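Protein YrdA (Escherichia coli, PDB 3TIS) probably binds zinc as a trimeric member of the gamma-class carbonic anhydrase family. Local coordinates at residues F11-Q16 and D29-D34; I110-A115 and G126-Q131. The protein carries 1 engineered substitution. All coordinates share one frame; numbering follows the deposited sequence.

Contact 1 (F11-Q16 and D29-D34)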
ATOM      1  N   PHE B  11      15.003  20.765  -1.481  1.00 29.45           N
ATOM      2  CA  PHE B  11      14.842  20.062  -2.753  1.00 27.61           C
ATOM      3  C   PHE B  11      15.693  18.794  -2.734  1.00 25.19           C
ATOM      4  O   PHE B  11      16.802  18.796  -2.212  1.00 24.60           O
ATOM      5  CB  PHE B  11      15.294  20.967  -3.902  1.00 29.76           C
ATOM      6  CG  PHE B  11      14.907  20.466  -5.263  1.00 32.22           C
ATOM      7  CD1 PHE B  11      13.578  20.501  -5.678  1.00 32.42           C
ATOM      8  CD2 PHE B  11      15.870  19.965  -6.134  1.00 32.62           C
ATOM      9  CE1 PHE B  11      13.213  20.047  -6.943  1.00 33.16           C
ATOM     10  CE2 PHE B  11      15.518  19.506  -7.404  1.00 33.07           C
ATOM     11  CZ  PHE B  11      14.187  19.549  -7.810  1.00 34.03           C
ATOM     12  N   PRO B  12      15.190  17.695  -3.318  1.00 24.68           N
ATOM     13  CA  PRO B  12      15.940  16.434  -3.339  1.00 23.27           C
ATOM     14  C   PRO B  12      17.355  16.537  -3.901  1.00 22.64           C
ATOM     15  O   PRO B  12      17.591  17.181  -4.918  1.00 24.16           O
ATOM     16  CB  PRO B  12      15.055  15.519  -4.180  1.00 23.08           C
ATOM     17  CG  PRO B  12      13.671  16.043  -3.899  1.00 21.44           C
ATOM     18  CD  PRO B  12      13.881  17.534  -3.979  1.00 22.80           C
ATOM     19  N   GLN B  13      18.289  15.891  -3.215  1.00 21.59           N
ATOM     20  CA  GLN B  13      19.691  15.862  -3.609  1.00 19.65           C
ATOM     21  C   GLN B  13      19.920  14.484  -4.220  1.00 18.56           C
ATOM     22  O   GLN B  13      19.757  13.470  -3.551  1.00 19.63           O
ATOM     23  CB  GLN B  13      20.572  16.044  -2.373  1.00 20.07           C
ATOM     24  CG  GLN B  13      22.038  15.733  -2.580  1.00 23.14           C
ATOM     25  CD  GLN B  13      22.741  15.429  -1.269  1.00 25.66           C
ATOM     26  OE1 GLN B  13      22.959  16.318  -0.440  1.00 26.78           O
ATOM     27  NE2 GLN B  13      23.087  14.159  -1.068  1.00 26.17           N
ATOM     28  N   ILE B  14      20.306  14.442  -5.486  1.00 17.75           N
ATOM     29  CA  ILE B  14      20.501  13.165  -6.157  1.00 18.62           C
ATOM     30  C   ILE B  14      21.959  12.827  -6.463  1.00 20.82           C
ATOM     31  O   ILE B  14      22.782  13.710  -6.707  1.00 22.49           O
ATOM     32  CB  ILE B  14      19.675  13.132  -7.461  1.00 15.38           C
ATOM     33  CG1 ILE B  14      18.233  13.541  -7.155  1.00 15.06           C
ATOM     34  CG2 ILE B  14      19.712  11.748  -8.080  1.00 14.26           C
ATOM     35  CD1 ILE B  14      17.525  12.637  -6.134  1.00 12.73           C
ATOM     36  N   GLY B  15      22.266  11.534  -6.443  1.00 21.22           N
ATOM     37  CA  GLY B  15      23.617  11.087  -6.721  1.00 21.13           C
ATOM     38  C   GLY B  15      23.766  10.597  -8.145  1.00 21.13           C
ATOM     39  O   GLY B  15      23.009  10.991  -9.025  1.00 20.17           O
ATOM     40  N   GLN B  16      24.736   9.719  -8.365  1.00 21.98           N
ATOM     41  CA  GLN B  16      25.002   9.178  -9.689  1.00 22.13           C
ATOM     42  C   GLN B  16      24.275   7.859  -9.933  1.00 22.10           C
ATOM     43  O   GLN B  16      24.018   7.098  -9.002  1.00 23.23           O
ATOM     44  CB  GLN B  16      26.509   8.977  -9.863  1.00 24.85           C
ATOM     45  CG  GLN B  16      27.342  10.212  -9.527  1.00 29.11           C
ATOM     46  CD  GLN B  16      27.056  11.387 -10.448  1.00 31.96           C
ATOM     47  OE1 GLN B  16      27.244  11.299 -11.662  1.00 32.78           O
ATOM     48  NE2 GLN B  16      26.599  12.496  -9.872  1.00 33.82           N
ATOM     49  N   ASP B  29      13.534  17.510   1.463  1.00 19.91           N
ATOM     50  CA  ASP B  29      14.879  17.139   1.888  1.00 19.71           C
ATOM     51  C   ASP B  29      15.129  15.640   1.802  1.00 19.59           C
ATOM     52  O   ASP B  29      15.172  14.950   2.827  1.00 19.20           O
ATOM     53  CB  ASP B  29      15.103  17.611   3.326  1.00 21.64           C
ATOM     54  CG  ASP B  29      16.571  17.759   3.675  1.00 23.99           C
ATOM     55  OD1 ASP B  29      17.428  17.189   2.959  1.00 26.95           O
ATOM     56  OD2 ASP B  29      16.866  18.442   4.678  1.00 23.76           O
ATOM     57  N   VAL B  30      15.299  15.143   0.582  1.00 18.60           N
ATOM     58  CA  VAL B  30      15.554  13.727   0.368  1.00 18.10           C
ATOM     59  C   VAL B  30      16.900  13.544  -0.328  1.00 19.03           C
ATOM     60  O   VAL B  30      17.134  14.084  -1.406  1.00 21.03           O
ATOM     61  CB  VAL B  30      14.436  13.091  -0.486  1.00 19.09           C
ATOM     62  CG1 VAL B  30      14.720  11.612  -0.705  1.00 15.80           C
ATOM     63  CG2 VAL B  30      13.099  13.279   0.206  1.00 16.35           C
ATOM     64  N   ARG B  31      17.784  12.780   0.300  1.00 18.76           N
ATOM     65  CA  ARG B  31      19.112  12.534  -0.247  1.00 19.74           C
ATOM     66  C   ARG B  31      19.277  11.099  -0.737  1.00 18.99           C
ATOM     67  O   ARG B  31      19.177  10.148   0.042  1.00 18.78           O
ATOM     68  CB  ARG B  31      20.167  12.837   0.823  1.00 20.61           C
ATOM     69  CG  ARG B  31      19.968  14.190   1.488  1.00 21.65           C
ATOM     70  CD  ARG B  31      20.088  14.103   3.003  1.00 23.07           C
ATOM     71  NE  ARG B  31      19.514  15.281   3.648  1.00 25.26           N
ATOM     72  CZ  ARG B  31      19.661  15.583   4.935  1.00 26.22           C
ATOM     73  NH1 ARG B  31      20.370  14.789   5.730  1.00 27.20           N
ATOM     74  NH2 ARG B  31      19.105  16.684   5.423  1.00 25.71           N
ATOM     75  N   LEU B  32      19.538  10.943  -2.027  1.00 16.96           N
ATOM     76  CA  LEU B  32      19.728   9.618  -2.592  1.00 19.36           C
ATOM     77  C   LEU B  32      21.184   9.456  -3.015  1.00 20.97           C
ATOM     78  O   LEU B  32      21.645  10.135  -3.932  1.00 23.03           O
ATOM     79  CB  LEU B  32      18.811   9.417  -3.804  1.00 17.90           C
ATOM     80  CG  LEU B  32      17.318   9.676  -3.586  1.00 16.62           C
ATOM     81  CD1 LEU B  32      16.551   9.317  -4.840  1.00 16.20           C
ATOM     82  CD2 LEU B  32      16.822   8.845  -2.418  1.00 19.46           C
ATOM     83  N   ALA B  33      21.907   8.566  -2.339  1.00 22.17           N
ATOM     84  CA  ALA B  33      23.312   8.317  -2.659  1.00 21.46           C
ATOM     85  C   ALA B  33      23.416   7.572  -3.985  1.00 21.20           C
ATOM     86  O   ALA B  33      22.409   7.153  -4.548  1.00 19.73           O
ATOM     87  CB  ALA B  33      23.971   7.506  -1.548  1.00 20.39           C
ATOM     88  N   ASP B  34      24.637   7.400  -4.479  1.00 22.55           N
ATOM     89  CA  ASP B  34      24.833   6.723  -5.752  1.00 23.09           C
ATOM     90  C   ASP B  34      24.178   5.353  -5.810  1.00 23.44           C
ATOM     91  O   ASP B  34      24.035   4.667  -4.800  1.00 23.61           O
ATOM     92  CB  ASP B  34      26.322   6.548  -6.065  1.00 25.11           C
ATOM     93  CG  ASP B  34      27.091   7.850  -6.036  1.00 25.01           C
ATOM     94  OD1 ASP B  34      26.536   8.880  -6.468  1.00 26.70           O
ATOM     95  OD2 ASP B  34      28.259   7.834  -5.594  1.00 26.42           O
TER
HETATM   96  O   HOH W   1      23.555  12.560  -3.153  1.00 17.21           O

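Contact 2 (I110-A115 and G126-Q131)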
ATOM      1  N   ILE B 110       6.001  -2.810   8.084  1.00  6.99           N
ATOM      2  CA  ILE B 110       5.797  -1.449   8.557  1.00  7.43           C
ATOM      3  C   ILE B 110       6.778  -1.191   9.687  1.00  7.72           C
ATOM      4  O   ILE B 110       6.762  -1.890  10.696  1.00  7.89           O
ATOM      5  CB  ILE B 110       4.375  -1.251   9.118  1.00 10.01           C
ATOM      6  CG1 ILE B 110       3.334  -1.528   8.033  1.00  9.12           C
ATOM      7  CG2 ILE B 110       4.223   0.170   9.659  1.00  8.15           C
ATOM      8  CD1 ILE B 110       1.918  -1.523   8.548  1.00  9.84           C
ATOM      9  N   LEU B 111       7.636  -0.196   9.509  1.00  6.91           N
ATOM     10  CA  LEU B 111       8.608   0.157  10.533  1.00  8.33           C
ATOM     11  C   LEU B 111       8.227   1.530  11.047  1.00  9.39           C
ATOM     12  O   LEU B 111       8.199   2.498  10.290  1.00 10.18           O
ATOM     13  CB  LEU B 111      10.032   0.174   9.958  1.00  6.05           C
ATOM     14  CG  LEU B 111      10.782  -1.168   9.943  1.00  5.16           C
ATOM     15  CD1 LEU B 111      10.021  -2.178   9.101  1.00  4.22           C
ATOM     16  CD2 LEU B 111      12.194  -0.963   9.404  1.00  2.04           C
ATOM     17  N   LEU B 112       7.923   1.607  12.338  1.00 11.18           N
ATOM     18  CA  LEU B 112       7.512   2.864  12.941  1.00 10.83           C
ATOM     19  C   LEU B 112       8.652   3.709  13.512  1.00 13.51           C
ATOM     20  O   LEU B 112       9.805   3.279  13.594  1.00 12.32           O
ATOM     21  CB  LEU B 112       6.461   2.591  14.016  1.00  9.41           C
ATOM     22  CG  LEU B 112       5.221   1.858  13.494  1.00 11.50           C
ATOM     23  CD1 LEU B 112       4.280   1.540  14.646  1.00  7.56           C
ATOM     24  CD2 LEU B 112       4.516   2.706  12.440  1.00  9.90           C
ATOM     25  N   ASP B 113       8.292   4.922  13.912  1.00 15.14           N
ATOM     26  CA  ASP B 113       9.209   5.911  14.451  1.00 17.07           C
ATOM     27  C   ASP B 113      10.079   5.454  15.615  1.00 17.87           C
ATOM     28  O   ASP B 113       9.610   4.785  16.541  1.00 17.16           O
ATOM     29  CB  ASP B 113       8.398   7.141  14.861  1.00 18.07           C
ATOM     30  CG  ASP B 113       7.475   7.611  13.753  1.00 20.10           C
ATOM     31  OD1 ASP B 113       7.900   8.436  12.918  1.00 21.78           O
ATOM     32  OD2 ASP B 113       6.326   7.129  13.700  1.00 25.48           O
ATOM     33  N   GLY B 114      11.355   5.828  15.555  1.00 15.74           N
ATOM     34  CA  GLY B 114      12.281   5.485  16.614  1.00 16.27           C
ATOM     35  C   GLY B 114      12.885   4.103  16.502  1.00 18.69           C
ATOM     36  O   GLY B 114      13.824   3.772  17.229  1.00 22.26           O
ATOM     37  N   ALA B 115      12.358   3.284  15.601  1.00 16.45           N
ATOM     38  CA  ALA B 115      12.899   1.941  15.449  1.00 15.11           C
ATOM     39  C   ALA B 115      14.308   2.042  14.897  1.00 13.03           C
ATOM     40  O   ALA B 115      14.603   2.931  14.103  1.00  9.78           O
ATOM     41  CB  ALA B 115      12.033   1.127  14.515  1.00 15.04           C
ATOM     42  N   GLY B 126       5.429  -8.600   5.650  1.00 13.28           N
ATOM     43  CA  GLY B 126       4.258  -8.331   6.463  1.00 14.10           C
ATOM     44  C   GLY B 126       4.507  -8.135   7.944  1.00 15.79           C
ATOM     45  O   GLY B 126       3.583  -8.277   8.742  1.00 16.55           O
ATOM     46  N   SER B 127       5.739  -7.804   8.320  1.00 14.81           N
ATOM     47  CA  SER B 127       6.073  -7.594   9.730  1.00 15.16           C
ATOM     48  C   SER B 127       5.760  -6.172  10.202  1.00 14.36           C
ATOM     49  O   SER B 127       5.595  -5.257   9.397  1.00 13.40           O
ATOM     50  CB  SER B 127       7.560  -7.880   9.979  1.00 13.97           C
ATOM     51  OG  SER B 127       7.904  -9.202   9.603  1.00 15.90           O
ATOM     52  N   LEU B 128       5.685  -6.005  11.518  1.00 12.88           N
ATOM     53  CA  LEU B 128       5.423  -4.706  12.122  1.00 15.15           C
ATOM     54  C   LEU B 128       6.502  -4.456  13.171  1.00 14.13           C
ATOM     55  O   LEU B 128       6.640  -5.215  14.129  1.00 13.28           O
ATOM     56  CB  LEU B 128       4.025  -4.688  12.776  1.00 15.98           C
ATOM     57  CG  LEU B 128       3.478  -3.420  13.458  1.00 18.69           C
ATOM     58  CD1 LEU B 128       4.281  -3.098  14.710  1.00 18.53           C
ATOM     59  CD2 LEU B 128       3.508  -2.248  12.488  1.00 18.67           C
ATOM     60  N   VAL B 129       7.276  -3.396  12.972  1.00 14.86           N
ATOM     61  CA  VAL B 129       8.325  -3.041  13.912  1.00 15.78           C
ATOM     62  C   VAL B 129       7.825  -1.862  14.740  1.00 17.01           C
ATOM     63  O   VAL B 129       7.660  -0.756  14.229  1.00 17.11           O
ATOM     64  CB  VAL B 129       9.628  -2.661  13.180  1.00 16.13           C
ATOM     65  CG1 VAL B 129      10.676  -2.204  14.177  1.00 17.56           C
ATOM     66  CG2 VAL B 129      10.151  -3.858  12.422  1.00 16.71           C
ATOM     67  N   PRO B 130       7.562  -2.099  16.036  1.00 18.10           N
ATOM     68  CA  PRO B 130       7.071  -1.110  17.002  1.00 18.69           C
ATOM     69  C   PRO B 130       7.995   0.096  17.134  1.00 21.08           C
ATOM     70  O   PRO B 130       9.188   0.016  16.817  1.00 21.03           O
ATOM     71  CB  PRO B 130       7.001  -1.902  18.303  1.00 18.46           C
ATOM     72  CG  PRO B 130       6.814  -3.304  17.853  1.00 19.57           C
ATOM     73  CD  PRO B 130       7.760  -3.400  16.694  1.00 18.70           C
ATOM     74  N   GLN B 131       7.446   1.205  17.616  1.00 21.42           N
ATOM     75  CA  GLN B 131       8.230   2.418  17.794  1.00 21.73           C
ATOM     76  C   GLN B 131       9.363   2.151  18.767  1.00 23.06           C
ATOM     77  O   GLN B 131       9.210   1.364  19.705  1.00 23.66           O
ATOM     78  CB  GLN B 131       7.365   3.545  18.349  1.00 21.90           C
ATOM     79  CG  GLN B 131       6.130   3.855  17.533  1.00 26.18           C
ATOM     80  CD  GLN B 131       5.476   5.147  17.974  1.00 28.98           C
ATOM     81  OE1 GLN B 131       5.291   5.380  19.167  1.00 31.64           O
ATOM     82  NE2 GLN B 131       5.117   5.992  17.014  1.00 28.42           N
TER

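Contact 1 (F11-Q16 and D29-D34)
Gln13 pairs with Arg31 in a parallel bridge that two backbone hydrogen bonds hold together. Gln13 N donates to Val30 O at 2.8 Å. Leu32 N donates to Gln13 O at 3.0 Å in a nearly straight bond, 172° at the hydrogen. Next to the first bond, Pro12 CA makes a CA-H...O contact with Val30 O.

Gln13 and Arg31 put their side chains on one face. Gln13 is extended, with CG anti to its N (chi1 167°), which carries the amide across the aliphatic base of Arg31. There Gln13 NE2 is 3.7 Å from Arg31 CB, and a water links NE2 to Leu32 O. The guanidinium turns away to Asp29: Arg31 NE meets Asp29 OD1 at 2.9 Å in a salt bridge. Beyond the strands, the backbone Gln16 N donates to Asp34 OD1 at 2.7 Å, on the anti side of the carboxylate.

The apolar contact is on the other face. Ile14 and Leu32 lie side by side, with CD1 of Ile14 3.7 Å from CD1 of Leu32. Ile20 touches both.

Strand 13-14 is the outermost strand of its sheet within the chain. Short parallel strands stacked one coil apart are characteristic of the left-handed beta-helix of hexapeptide-repeat proteins.

Contact 2 (I110-A115 and G126-Q131)
Val129 packs against Leu111 and Ala115 on the buried face of this parallel strand pair. Val129 CG2 sits 3.7 Å from Leu111 CG and touches Leu111 CD1 as well. The other branch, CG1, lies anti to the backbone N (chi1 176°) and meets Ala115 CB at 3.6 Å. Val129 thus touches both strand 110-111 and the turn that follows that strand. Leu94 and Cys97 touch Leu111, and Val146 touches Val129.

Ile110 and Leu128 meet on the other face. Leu128 reaches across with CD2, which lies 3.6 Å from Ile110 CB and also close to Ile110 CG2. Leu112 lays its CB and CG over Val129 O, and its CB is 3.8 Å from Gln131 CG. Gly108 and Met107 of a second subunit pack on Ile110 and Leu112, so this face takes part in the trimer.

Three backbone hydrogen bonds join the two segments. Ile110 N donates to Ser127 O, and Val129 N to Ile110 O at 2.8 Å with an angle of 176°. Leu112 N donates to Val129 O at 3.0 Å.

The polar edge lies at the type II turn from Leu112 to Ala115. Gln131 CA makes a CA-H...O contact with Asp113 O. The side chains of Asp113 and Gln131 run side by side, with carboxylate and amide planes 87° apart. Asp113 OD2 and Gln131 NE2 are 3.7 Å apart. The stronger partners of Asp113 are His95 and Thr68, which both hydrogen-bond to OD1.

The side chain of Asp113 is about 6 Å from a bound zinc ion. Its bond to His95 ND1 is consistent with holding the rotation of that imidazole. The contact thus joins two coils through backbone hydrogen bonds and apolar packing, and its polar end lies in the surroundings of the zinc ion.

Overall arrangement
From the N terminus, contact 1 comes first: the chain leaves 11-16, passes through strands 19-20 and 25-27, and returns at 29-34. Further coils follow before contact 2. There the chain leaves 110-115, runs through strands 116-117 and 121-123, and comes back at 126-131. Each contact closes one coil of the beta-helix. The two are in series, neither nested nor crossed. Contact 1 joins the first two strands of one parallel sheet; contact 2 joins the last two of another. Their centres are 24 Å apart, on opposite sides of the chain's centre, with about 14 Å between nearest atoms. Helix 154-175 follows the last coil.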